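Local coordinates for conserved domain protein (Porphyromonas gingivalis, PDB 3PNN) that probably transfers a sugar from an activated donor to an acceptor, forming a glycosidic linkage, as a cytoplasmic glycosyltransferase with a Rossmann-like alpha/beta/alpha fold, at residues N216-T221 / F251-L256; F225-E230 / S259-V264; I233-A238 / S245-P250. All blocks are in the same frame, centred on the assembly; numbering follows the deposited sequence.

Contact 1 of 3, residues N216-T221 / F251-L256; sequences NMWGFT and FVVNDL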
# COMPACT_ATOMS: atom_id res chain seq x y z
N ASN A 216 2.23 -0.22 -4.14
CA ASN A 216 2.28 -0.05 -2.68
C ASN A 216 2.02 -1.36 -1.91
O ASN A 216 1.39 -1.34 -0.85
CB ASN A 216 1.32 1.04 -2.21
CG ASN A 216 2.00 2.10 -1.35
OD1 ASN A 216 3.21 2.32 -1.45
ND2 ASN A 216 1.22 2.77 -0.50
N MSE A 217 2.49 -2.48 -2.46
CA MSE A 217 2.51 -3.74 -1.72
C MSE A 217 3.96 -4.07 -1.37
O MSE A 217 4.73 -4.48 -2.24
CB MSE A 217 1.89 -4.87 -2.56
CG MSE A 217 1.92 -6.26 -1.90
SE MSE A 217 0.82 -7.56 -2.92
CE MSE A 217 -0.34 -8.17 -1.49
N TRP A 218 4.33 -3.87 -0.10
CA TRP A 218 5.73 -4.00 0.32
C TRP A 218 5.86 -5.08 1.38
O TRP A 218 4.88 -5.40 2.06
CB TRP A 218 6.18 -2.70 0.98
CG TRP A 218 6.08 -1.51 0.12
CD1 TRP A 218 5.04 -0.61 0.05
CD2 TRP A 218 7.08 -1.05 -0.79
NE1 TRP A 218 5.34 0.37 -0.86
CE2 TRP A 218 6.59 0.12 -1.39
CE3 TRP A 218 8.34 -1.52 -1.15
CZ2 TRP A 218 7.32 0.83 -2.35
CZ3 TRP A 218 9.08 -0.81 -2.10
CH2 TRP A 218 8.56 0.35 -2.69
N GLY A 219 7.08 -5.58 1.57
CA GLY A 219 7.40 -6.46 2.69
C GLY A 219 8.61 -5.91 3.43
O GLY A 219 9.66 -5.67 2.83
N PHE A 220 8.46 -5.70 4.74
CA PHE A 220 9.52 -5.08 5.55
C PHE A 220 9.82 -5.91 6.80
O PHE A 220 9.06 -6.82 7.15
CB PHE A 220 9.12 -3.67 6.01
CG PHE A 220 8.93 -2.66 4.88
CD1 PHE A 220 9.98 -2.33 4.03
CD2 PHE A 220 7.71 -2.02 4.71
CE1 PHE A 220 9.80 -1.39 3.01
CE2 PHE A 220 7.52 -1.09 3.70
CZ PHE A 220 8.58 -0.77 2.85
N THR A 221 10.91 -5.57 7.48
CA THR A 221 11.18 -6.05 8.83
C THR A 221 11.16 -4.83 9.74
O THR A 221 11.23 -3.71 9.26
CB THR A 221 12.54 -6.79 8.91
OG1 THR A 221 13.55 -6.00 8.27
CG2 THR A 221 12.46 -8.14 8.20
N PHE A 251 9.72 7.30 -1.38
CA PHE A 251 10.82 8.22 -1.12
C PHE A 251 11.84 7.63 -0.15
O PHE A 251 13.06 7.67 -0.39
CB PHE A 251 10.33 9.57 -0.59
CG PHE A 251 11.43 10.44 -0.05
CD1 PHE A 251 12.12 11.31 -0.88
CD2 PHE A 251 11.81 10.37 1.29
CE1 PHE A 251 13.14 12.10 -0.40
CE2 PHE A 251 12.83 11.15 1.78
CZ PHE A 251 13.50 12.02 0.94
N VAL A 252 11.34 7.11 0.97
CA VAL A 252 12.18 6.48 1.98
C VAL A 252 12.89 5.24 1.42
O VAL A 252 14.09 5.08 1.61
CB VAL A 252 11.33 6.04 3.20
CG1 VAL A 252 12.15 5.15 4.13
CG2 VAL A 252 10.81 7.28 3.92
N VAL A 253 12.14 4.37 0.76
CA VAL A 253 12.72 3.15 0.19
C VAL A 253 13.81 3.53 -0.81
O VAL A 253 14.90 2.95 -0.82
CB VAL A 253 11.65 2.28 -0.49
CG1 VAL A 253 12.31 1.20 -1.36
CG2 VAL A 253 10.74 1.63 0.57
N ASN A 254 13.53 4.51 -1.65
CA ASN A 254 14.51 4.96 -2.63
C ASN A 254 15.80 5.44 -1.95
O ASN A 254 16.92 5.15 -2.41
CB ASN A 254 13.90 6.05 -3.51
CG ASN A 254 14.76 6.40 -4.71
OD1 ASN A 254 14.92 5.59 -5.63
ND2 ASN A 254 15.31 7.60 -4.71
N ASP A 255 15.66 6.16 -0.85
CA ASP A 255 16.82 6.68 -0.15
C ASP A 255 17.67 5.56 0.43
O ASP A 255 18.89 5.59 0.37
CB ASP A 255 16.40 7.64 0.97
CG ASP A 255 17.60 8.32 1.61
OD1 ASP A 255 17.97 9.42 1.15
OD2 ASP A 255 18.18 7.76 2.57
N LEU A 256 17.00 4.55 1.01
CA LEU A 256 17.71 3.44 1.64
C LEU A 256 18.44 2.56 0.64
O LEU A 256 19.56 2.09 0.90
CB LEU A 256 16.72 2.59 2.45
CG LEU A 256 16.10 3.27 3.67
CD1 LEU A 256 15.12 2.30 4.34
CD2 LEU A 256 17.19 3.70 4.64

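Contact 2 of 3, residues F225-E230 / S259-V264; sequences FDYSEE and SGRASV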
# COMPACT_ATOMS: atom_id res chain seq x y z
N PHE A 225 11.01 0.59 10.61
CA PHE A 225 10.46 1.70 11.40
C PHE A 225 11.56 2.66 11.87
O PHE A 225 11.37 3.87 11.90
CB PHE A 225 9.69 1.19 12.63
CG PHE A 225 8.51 0.32 12.29
CD1 PHE A 225 7.42 0.83 11.59
CD2 PHE A 225 8.46 -1.00 12.73
CE1 PHE A 225 6.32 0.02 11.29
CE2 PHE A 225 7.37 -1.81 12.45
CZ PHE A 225 6.29 -1.30 11.72
N ASP A 226 12.70 2.11 12.26
CA ASP A 226 13.80 2.93 12.76
C ASP A 226 14.42 3.78 11.65
O ASP A 226 14.72 4.97 11.86
CB ASP A 226 14.90 2.05 13.38
CG ASP A 226 14.43 1.35 14.64
OD1 ASP A 226 13.58 1.91 15.37
OD2 ASP A 226 14.90 0.22 14.90
N TYR A 227 14.62 3.19 10.48
CA TYR A 227 15.15 3.96 9.36
C TYR A 227 14.15 5.05 8.98
O TYR A 227 14.53 6.18 8.66
CB TYR A 227 15.44 3.06 8.15
CG TYR A 227 16.61 2.11 8.35
CD1 TYR A 227 17.84 2.57 8.83
CD2 TYR A 227 16.47 0.76 8.07
CE1 TYR A 227 18.91 1.68 9.02
CE2 TYR A 227 17.53 -0.13 8.24
CZ TYR A 227 18.74 0.34 8.72
OH TYR A 227 19.78 -0.55 8.89
N SER A 228 12.86 4.71 9.00
CA SER A 228 11.82 5.69 8.66
C SER A 228 11.80 6.83 9.65
O SER A 228 11.56 7.98 9.27
CB SER A 228 10.43 5.06 8.65
OG SER A 228 10.28 4.09 7.62
N GLU A 229 12.00 6.53 10.93
CA GLU A 229 12.04 7.61 11.93
C GLU A 229 13.22 8.54 11.68
O GLU A 229 13.12 9.77 11.80
CB GLU A 229 12.11 7.02 13.34
CG GLU A 229 12.38 8.04 14.45
CD GLU A 229 11.11 8.56 15.10
OE1 GLU A 229 10.02 8.40 14.52
OE2 GLU A 229 11.22 9.13 16.21
N GLU A 230 14.36 7.97 11.31
CA GLU A 230 15.53 8.77 11.00
C GLU A 230 15.24 9.75 9.84
O GLU A 230 15.56 10.93 9.93
CB GLU A 230 16.73 7.88 10.65
CG GLU A 230 17.91 8.63 10.07
CD GLU A 230 18.86 7.71 9.31
OE1 GLU A 230 18.99 6.53 9.71
OE2 GLU A 230 19.48 8.17 8.32
N SER A 259 21.59 4.47 -0.64
CA SER A 259 22.71 4.51 0.30
C SER A 259 23.33 3.11 0.50
O SER A 259 24.43 2.97 1.03
CB SER A 259 22.22 5.04 1.64
OG SER A 259 21.35 4.09 2.22
N GLY A 260 22.62 2.08 0.05
CA GLY A 260 23.06 0.71 0.27
C GLY A 260 22.62 0.08 1.59
O GLY A 260 22.95 -1.08 1.86
N ARG A 261 21.89 0.83 2.43
CA ARG A 261 21.43 0.29 3.71
C ARG A 261 20.32 -0.74 3.60
O ARG A 261 20.10 -1.52 4.51
CB ARG A 261 21.03 1.39 4.69
CG ARG A 261 22.22 2.19 5.19
CD ARG A 261 21.85 3.10 6.35
NE ARG A 261 20.96 4.19 5.95
CZ ARG A 261 20.38 5.03 6.80
NH1 ARG A 261 20.61 4.91 8.11
NH2 ARG A 261 19.58 5.99 6.36
N ALA A 262 19.60 -0.72 2.48
CA ALA A 262 18.57 -1.73 2.24
C ALA A 262 18.65 -2.27 0.83
O ALA A 262 19.13 -1.59 -0.09
CB ALA A 262 17.19 -1.17 2.51
N SER A 263 18.21 -3.50 0.67
CA SER A 263 18.03 -4.07 -0.65
C SER A 263 16.59 -4.54 -0.71
O SER A 263 16.02 -4.96 0.30
CB SER A 263 18.99 -5.24 -0.88
OG SER A 263 18.78 -6.26 0.08
N VAL A 264 15.99 -4.45 -1.89
CA VAL A 264 14.58 -4.75 -2.03
C VAL A 264 14.45 -5.72 -3.19
O VAL A 264 14.75 -5.36 -4.33
CB VAL A 264 13.74 -3.48 -2.31
CG1 VAL A 264 12.25 -3.85 -2.50
CG2 VAL A 264 13.90 -2.44 -1.17

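Contact 3 of 3, residues I233-A238 / S245-P250; sequences INFLNA and SEFFIP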
# COMPACT_ATOMS: atom_id res chain seq x y z
N ILE A 233 12.64 12.59 10.73
CA ILE A 233 13.29 13.73 11.37
C ILE A 233 13.89 14.65 10.31
O ILE A 233 13.74 15.88 10.38
CB ILE A 233 14.37 13.28 12.39
CG1 ILE A 233 13.69 12.70 13.64
CG2 ILE A 233 15.31 14.45 12.77
CD1 ILE A 233 14.60 11.86 14.51
N ASN A 234 14.56 14.07 9.32
CA ASN A 234 15.17 14.87 8.25
C ASN A 234 14.09 15.62 7.49
O ASN A 234 14.23 16.80 7.18
CB ASN A 234 15.97 13.98 7.29
CG ASN A 234 17.26 13.48 7.91
OD1 ASN A 234 17.73 14.02 8.91
ND2 ASN A 234 17.85 12.45 7.30
N PHE A 235 13.02 14.90 7.19
CA PHE A 235 11.88 15.47 6.47
C PHE A 235 11.26 16.63 7.22
O PHE A 235 11.06 17.71 6.65
CB PHE A 235 10.83 14.38 6.24
CG PHE A 235 9.50 14.92 5.80
CD1 PHE A 235 9.25 15.18 4.46
CD2 PHE A 235 8.50 15.18 6.73
CE1 PHE A 235 8.01 15.67 4.05
CE2 PHE A 235 7.27 15.67 6.33
CZ PHE A 235 7.02 15.92 4.99
N LEU A 236 10.94 16.43 8.50
CA LEU A 236 10.39 17.50 9.33
C LEU A 236 11.30 18.73 9.38
O LEU A 236 10.84 19.87 9.32
CB LEU A 236 10.10 16.99 10.74
CG LEU A 236 9.00 15.93 10.78
CD1 LEU A 236 8.98 15.19 12.12
CD2 LEU A 236 7.64 16.57 10.50
N ASN A 237 12.60 18.49 9.50
CA ASN A 237 13.55 19.59 9.51
C ASN A 237 13.54 20.40 8.21
O ASN A 237 13.71 21.61 8.23
CB ASN A 237 14.96 19.09 9.82
CG ASN A 237 15.18 18.87 11.30
OD1 ASN A 237 14.61 19.57 12.13
ND2 ASN A 237 16.00 17.88 11.64
N ALA A 238 13.34 19.72 7.08
CA ALA A 238 13.43 20.37 5.78
C ALA A 238 12.10 20.93 5.29
O ALA A 238 12.06 21.99 4.66
CB ALA A 238 14.00 19.42 4.75
N SER A 245 3.45 19.35 2.42
CA SER A 245 4.54 18.39 2.26
C SER A 245 4.12 17.02 2.77
O SER A 245 3.33 16.92 3.72
CB SER A 245 5.79 18.88 3.00
OG SER A 245 5.49 19.16 4.36
N GLU A 246 4.63 15.96 2.14
CA GLU A 246 4.24 14.59 2.49
C GLU A 246 5.43 13.65 2.53
O GLU A 246 6.35 13.75 1.72
CB GLU A 246 3.21 14.04 1.52
CG GLU A 246 1.81 14.60 1.70
CD GLU A 246 0.81 13.97 0.75
OE1 GLU A 246 0.13 13.00 1.15
OE2 GLU A 246 0.73 14.43 -0.41
N PHE A 247 5.38 12.71 3.47
CA PHE A 247 6.45 11.74 3.70
C PHE A 247 5.97 10.39 3.20
O PHE A 247 5.16 9.73 3.86
CB PHE A 247 6.72 11.70 5.21
CG PHE A 247 7.91 10.87 5.63
CD1 PHE A 247 9.18 11.15 5.16
CD2 PHE A 247 7.75 9.84 6.55
CE1 PHE A 247 10.28 10.40 5.56
CE2 PHE A 247 8.85 9.08 6.97
CZ PHE A 247 10.11 9.36 6.47
N PHE A 248 6.46 9.99 2.02
CA PHE A 248 5.94 8.84 1.27
C PHE A 248 6.85 7.62 1.35
O PHE A 248 8.07 7.76 1.41
CB PHE A 248 5.82 9.19 -0.22
CG PHE A 248 4.75 10.19 -0.53
CD1 PHE A 248 3.42 9.87 -0.31
CD2 PHE A 248 5.06 11.42 -1.06
CE1 PHE A 248 2.42 10.78 -0.61
CE2 PHE A 248 4.07 12.34 -1.36
CZ PHE A 248 2.75 12.02 -1.14
N ILE A 249 6.26 6.43 1.28
CA ILE A 249 7.05 5.20 1.34
C ILE A 249 8.14 5.09 0.24
O ILE A 249 9.31 4.81 0.54
CB ILE A 249 6.15 3.96 1.33
CG1 ILE A 249 5.25 3.95 2.57
CG2 ILE A 249 6.98 2.69 1.23
CD1 ILE A 249 4.15 2.90 2.50
N PRO A 250 7.75 5.29 -1.04
CA PRO A 250 8.74 5.20 -2.13
C PRO A 250 9.94 6.11 -1.93
O PRO A 250 11.07 5.72 -2.27
CB PRO A 250 7.96 5.68 -3.36
CG PRO A 250 6.54 5.55 -3.02
CD PRO A 250 6.41 5.67 -1.53

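Contact 1 of 3, residues N216-T221 / F251-L256
Val253 comes at Trp218 from the opposite direction, its methyls over one face of the benzene half of the indole. Both sit by the CZ3-CH2 side of the ring, and CG2 is the one over the face: it lies 4.2 Å from the centroid of the Trp218 six-membered ring and 20° off the ring normal, a CH-pi contact displaced toward the rim. CG1 meets the same side, 3.9 Å from Trp218 CZ3. The valine fork is set by its first torsion (chi1 166°), with CG1 anti to the backbone N and CG2 anti to the carbonyl carbon. CG2 also serves Phe220, lying near the plane of that ring at its edge, 4.0 Å from Phe220 CZ. One methyl therefore touches the face of one aromatic and the rim of another.

Trp218 NE1 donates to Asn216 OD1 at 2.9 Å in a nearly straight bond (164°) that lies in the ring plane and helps fix the rotation of the indole, though the donor stands well above the carbonyl plane of the amide. Phe220 stacks on Tyr224 and meets Tyr149 edge-to-face. This is helix-on-strand packing within the alpha/beta/alpha fold: strand 217-220 runs antiparallel between strands 118-122 and 148-155, and helix 249-259 is laid over it through buried apolar side chains, with Ile249 of that helix touching Trp218 and Phe220 as well.

Contact 2 of 3, residues F225-E230 / S259-V264
Tyr227 and Arg261 mark the closest approach of the two backbones, with 9.2 Å between the CA of Tyr227 and the CA of Arg261, so side chains span the gap. Residues 225-230 are a piece of helix 223-239, whereas 259-264 leave the end of helix 249-259, turn at Gly260 and enter strand 263-268. Gly260 is the first residue out of helical geometry and has a positive phi, a backbone shape that by itself calls for glycine.

Arg261 reaches back from this turn to Glu230 and grips its carboxylate end-on, one nitrogen to each oxygen. Arg261 NH1 to Glu230 OE1 is the straighter bond of the salt bridge, 2.8 Å at 165°, and it uses the syn lone pair of the oxygen close to the guanidinium plane. The second, from Arg261 NH2 to Glu230 OE2 at 2.9 Å, is more bent and meets its oxygen from above the carboxylate plane. This unevenness is consistent with the 44° between the carboxylate and guanidinium planes. The pair ties the helix to the turn that returns the chain from helix 249-259 to the sheet, where strand 263-268 lies parallel to strand 148-155 in this Rossmann-like alpha/beta/alpha domain.

Glu230 CG is anti to its backbone N (chi1 169°) and the chain continues extended, carrying the carboxylate across to the arginine. Tyr227 supports the guanidinium from one face: its CD1 lies 3.7 Å from Arg261 NH1, offset toward the rim, with the phenol ring steeply inclined to the guanidinium plane. Leu256 of helix 249-259 also touches Arg261, and the tyrosine packs on Tyr149 and Gln146.

Contact 3 of 3, residues I233-A238 / S245-P250
Phe235, well along helix 223-239, comes closest to the incoming chain at Phe247, with 7.1 Å between the CA of Phe235 and the CA of Phe247; residues 245-248 are still loop, and the helix that follows begins at Ile249 after Phe248 in the N-cap position. The phenyl ring of Phe235 carries nearly the whole contact. Over the centre of one of its faces stands the CB of Phe247, 4.0 Å from the centroid and only 5° off the normal, a well-centred CH-pi contact made by the methylene and not by the second ring.

That second ring swings past toward the root of Phe235, where Phe247 CD1 lies 3.8 Å from Phe235 CB. The two rings are oblique, their planes at 43°, so they neither stack nor form a T. Both phenylalanines have CG anti to the backbone N; for Phe235 (chi1 167°) this sends the ring out from the helix and across the loop backbone.

The far end of the Phe235 ring presses on the start of the loop segment. Phe235 CE1 is 3.4 Å from Glu246 O, and Phe235 CZ is 3.6 Å from Ser245 OG. The serine hydroxyl has its polar partner elsewhere, in a hydrogen bond with the carbonyl oxygen of His239 at the end of helix 223-239. Trp101 also touches Phe235, while Phe232 and Leu231 meet the Phe247 ring. The segments join the consecutive helices 223-239 and 249-259 through a connecting loop packed back on the first helix: the chain leaves helix 223-239, doubles back along its C-terminal part over an aromatic cluster, and enters helix 249-259.

How the contacts relate
The three contacts share one continuous run of chain, strand 217-220, helix 223-239, helix 249-259 and strand 263-268. Contact 3 is nested within the loops closed by contacts 1 and 2, whose segments alternate along the sequence. Contacts 1 and 2 lie about 8 Å apart between centres and join through Leu256, whose CD1 is 3.9 Å from Tyr227 CB, and through Val253 CG1, 4.0 Å from Val264 CG2. Contact 3 is about 14 Å from each, centre to centre. Phe247 links it to both: its CZ is 3.4 Å from Val252 CG2 and 3.4 Å from Ser228 O. A glycerol, probably from crystallisation, lies about 4 Å from the Tyr227 side chain.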